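Local coordinates for protein myosin-4 (Saccharomyces cerevisiae, PDB 3MMI) that carries specific mRNAs, among them ASH1 mRNA, to the yeast bud as a type V myosin motor recruited through SHE3, its globular tail being the part described here, at residues F114-N117 / Q118-L121; M226-N229 / D230-K234. One frame throughout, in Å; residues are numbered along the deposited sequence.

Contact 1. Residues F114-N117 / Q118-L121; sequences FAAN and QKTL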
# COMPACT_ATOMS: atom_id res chain seq x y z
N PHE A 114 16.60 -12.72 7.92
CA PHE A 114 17.10 -13.62 9.00
C PHE A 114 17.32 -14.97 8.35
O PHE A 114 18.44 -15.44 8.35
CB PHE A 114 16.09 -13.72 10.15
CG PHE A 114 16.25 -14.96 11.01
CD1 PHE A 114 17.35 -15.09 11.87
CD2 PHE A 114 15.31 -15.98 10.96
CE1 PHE A 114 17.53 -16.24 12.66
CE2 PHE A 114 15.47 -17.15 11.75
CZ PHE A 114 16.57 -17.27 12.60
N ALA A 115 16.28 -15.52 7.68
CA ALA A 115 16.38 -16.79 6.94
C ALA A 115 17.52 -16.80 5.93
O ALA A 115 18.26 -17.79 5.84
CB ALA A 115 15.02 -17.21 6.24
N ALA A 116 17.69 -15.69 5.21
CA ALA A 116 18.81 -15.57 4.24
C ALA A 116 20.12 -15.57 4.95
O ALA A 116 21.06 -16.23 4.45
CB ALA A 116 18.70 -14.30 3.38
N ASN A 117 20.22 -14.82 6.07
CA ASN A 117 21.46 -14.88 6.88
C ASN A 117 21.68 -16.23 7.64
O ASN A 117 22.78 -16.58 7.94
CB ASN A 117 21.69 -13.65 7.82
CG ASN A 117 23.16 -13.67 8.48
OD1 ASN A 117 23.34 -14.03 9.67
ND2 ASN A 117 24.18 -13.37 7.66
N GLN A 118 20.64 -16.97 7.98
CA GLN A 118 20.85 -18.24 8.61
C GLN A 118 21.54 -19.14 7.62
O GLN A 118 22.29 -20.01 7.97
CB GLN A 118 19.55 -18.86 9.08
CG GLN A 118 19.15 -18.33 10.39
CD GLN A 118 20.02 -18.83 11.51
OE1 GLN A 118 20.73 -18.06 12.16
NE2 GLN A 118 19.93 -20.13 11.77
N LYS A 119 21.28 -18.96 6.35
CA LYS A 119 21.62 -20.04 5.49
C LYS A 119 23.07 -19.88 5.08
O LYS A 119 23.78 -20.84 4.68
CB LYS A 119 20.60 -20.18 4.36
CG LYS A 119 20.76 -19.31 3.17
CD LYS A 119 19.94 -19.98 2.07
CE LYS A 119 19.09 -18.97 1.29
NZ LYS A 119 17.85 -18.48 2.10
N THR A 120 23.53 -18.67 5.30
CA THR A 120 24.89 -18.34 5.02
C THR A 120 25.90 -19.18 5.86
O THR A 120 27.10 -19.22 5.51
CB THR A 120 25.19 -16.84 5.24
OG1 THR A 120 26.60 -16.69 5.35
CG2 THR A 120 24.67 -16.35 6.52
N LEU A 121 25.42 -19.87 6.91
CA LEU A 121 26.32 -20.64 7.82
C LEU A 121 26.17 -22.14 7.60
O LEU A 121 26.83 -22.94 8.28
CB LEU A 121 25.89 -20.38 9.27
CG LEU A 121 24.99 -19.17 9.55
CD1 LEU A 121 24.67 -19.04 11.08
CD2 LEU A 121 25.70 -17.94 9.01
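F114 lays one face of its ring against the aliphatic part of Q118, one turn further along helix 111-119. Q118 CG sits 3.8 Å from the centroid of the F114 ring, a CH-pi contact displaced toward the rim at CE1 and CZ; the Q118 amide plane, 21° from that of the ring, continues past the rim beside CE1. With CG of F114 trans to its own nitrogen (chi1 158°), the ring runs alongside Q118; both side chains also rest on S63 of helix 53-67. The backbone adds a firm bond, Q118 N to F114 O at 2.7 Å. Trimming F114 to alanine would probably leave Q118 CG without the ring face it rests on and open a gap toward T59 and V62. A115 O and A116 O give K119 N only weak bonds, both of 3.3 Å. K119 CG passes 3.3 Å from A116 O, and its chain, bent near the tip, brings NZ back over A116 to a salt bridge with E142 of helix 132-168. N117 closes the segment with a weak bond from T120 N to N117 O, whose placement is doubtful. Apolar cover at F114 and charge pairing at K119 thus fasten this short helix to two different neighbours.

Contact 2. Residues M226-N229 / D230-K234; sequences MLFN and DLITK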
# COMPACT_ATOMS: atom_id res chain seq x y z
N MET A 226 -8.02 6.20 -4.30
CA MET A 226 -9.09 6.97 -3.60
C MET A 226 -9.43 8.24 -4.35
O MET A 226 -10.58 8.65 -4.51
CB MET A 226 -8.56 7.32 -2.24
CG MET A 226 -9.55 8.02 -1.40
SD MET A 226 -8.71 9.19 -0.36
CE MET A 226 -9.32 10.70 -1.09
N LEU A 227 -8.39 8.88 -4.86
CA LEU A 227 -8.62 10.14 -5.53
C LEU A 227 -9.30 9.93 -6.88
O LEU A 227 -10.25 10.58 -7.22
CB LEU A 227 -7.35 10.94 -5.73
CG LEU A 227 -6.80 11.71 -4.51
CD1 LEU A 227 -5.42 12.18 -4.83
CD2 LEU A 227 -7.61 12.90 -4.13
N PHE A 228 -8.78 8.98 -7.64
CA PHE A 228 -9.43 8.67 -8.93
C PHE A 228 -10.92 8.20 -8.68
O PHE A 228 -11.76 8.66 -9.42
CB PHE A 228 -8.72 7.56 -9.67
CG PHE A 228 -9.34 7.24 -10.95
CD1 PHE A 228 -9.12 8.08 -12.06
CD2 PHE A 228 -10.19 6.13 -11.07
CE1 PHE A 228 -9.73 7.83 -13.22
CE2 PHE A 228 -10.75 5.80 -12.26
CZ PHE A 228 -10.54 6.61 -13.38
N ASN A 229 -11.17 7.27 -7.77
CA ASN A 229 -12.52 6.72 -7.52
C ASN A 229 -13.45 7.87 -7.10
O ASN A 229 -14.58 8.00 -7.58
CB ASN A 229 -12.43 5.62 -6.45
CG ASN A 229 -11.82 4.34 -6.99
OD1 ASN A 229 -11.52 4.25 -8.15
ND2 ASN A 229 -11.65 3.32 -6.11
N ASP A 230 -12.96 8.75 -6.23
CA ASP A 230 -13.79 9.91 -5.82
C ASP A 230 -13.98 10.91 -6.89
O ASP A 230 -15.02 11.63 -6.95
CB ASP A 230 -13.23 10.62 -4.60
CG ASP A 230 -13.37 9.80 -3.32
OD1 ASP A 230 -14.08 8.76 -3.33
OD2 ASP A 230 -12.68 10.18 -2.31
N LEU A 231 -12.99 11.02 -7.77
CA LEU A 231 -13.18 11.96 -8.88
C LEU A 231 -14.40 11.49 -9.73
O LEU A 231 -15.28 12.35 -10.13
CB LEU A 231 -11.95 12.00 -9.77
CG LEU A 231 -12.17 12.74 -11.09
CD1 LEU A 231 -12.11 14.28 -10.85
CD2 LEU A 231 -11.15 12.36 -12.20
N ILE A 232 -14.51 10.19 -9.95
CA ILE A 232 -15.63 9.67 -10.71
C ILE A 232 -16.97 9.66 -9.91
O ILE A 232 -17.93 9.99 -10.46
CB ILE A 232 -15.42 8.17 -11.13
CG1 ILE A 232 -14.26 8.01 -12.11
CG2 ILE A 232 -16.74 7.59 -11.76
CD1 ILE A 232 -14.18 9.02 -13.19
N THR A 233 -16.98 9.28 -8.64
CA THR A 233 -18.26 8.96 -7.93
C THR A 233 -18.80 10.23 -7.27
O THR A 233 -20.00 10.49 -7.25
CB THR A 233 -18.13 7.88 -6.87
OG1 THR A 233 -16.99 8.18 -6.01
CG2 THR A 233 -17.84 6.68 -7.55
N LYS A 234 -17.91 11.07 -6.79
CA LYS A 234 -18.25 12.18 -5.90
C LYS A 234 -18.22 13.59 -6.51
O LYS A 234 -18.72 14.55 -5.91
CB LYS A 234 -17.36 12.17 -4.69
CG LYS A 234 -17.79 11.26 -3.60
CD LYS A 234 -16.61 10.62 -2.99
CE LYS A 234 -16.83 10.30 -1.52
NZ LYS A 234 -16.35 11.49 -0.82
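D230 turns back over M226 in the last turns of helix 209-234, an i to i+4 pairing in the all-helical globular tail, within the DIL region. From the backbone, D230 N bonds to M226 O at 2.9 Å. D230 CB lies 3.3 Å from that same M226 O, and D230 CG, set beside its backbone nitrogen (chi1 -71°), stays close to it. At the tip, OD2 meets the methyl CE of M226 at 3.6 Å, a van der Waals contact between a methionine chain bent at its second and third torsions and the carboxylate crossing it. D230 OD2 is also 3.4 Å from M226 O, two acceptors and so not a bond, with OD1 a little further from that oxygen. Outside the segments M226 also packs on I170 and D230 on F171, both of helix 170-174. One residue on, L227 O accepts L231 N, and the two buried leucines both touch I271 of helix 269-279. I232 CG1 comes over one face of the F228 ring, 4.2 Å from CE2, the two side chains running alongside each other toward helix 300-308. The amide ND2 of N229 is bound to L347 O. T233 grips the backbone oxygen of N229 twice: T233 N lies 2.9 Å from N229 O, nearly in line with the carbonyl, while OG1 donates to N229 O, also at 2.9 Å, from 43° out of the carbonyl plane.

Following the chain from its N terminus, contact 1 comes first, at the end of helix 111-119, and contact 2 later, near the end of helix 209-234. Each lies within a continuous run of residues, so neither closes a long loop; they stand in series and do not nest or cross. Their centres are 46 Å apart, on opposite sides of the chain's centre, and their nearest atoms remain about 33 Å apart. Contact 1 is a surface site joining its short helix to helices 53-67 and 132-168. Contact 2, partly buried, faces helices 170-174, 269-279 and 300-308. Contact 1 thus belongs to the earlier helices of this elongated tail and contact 2 to the later ones.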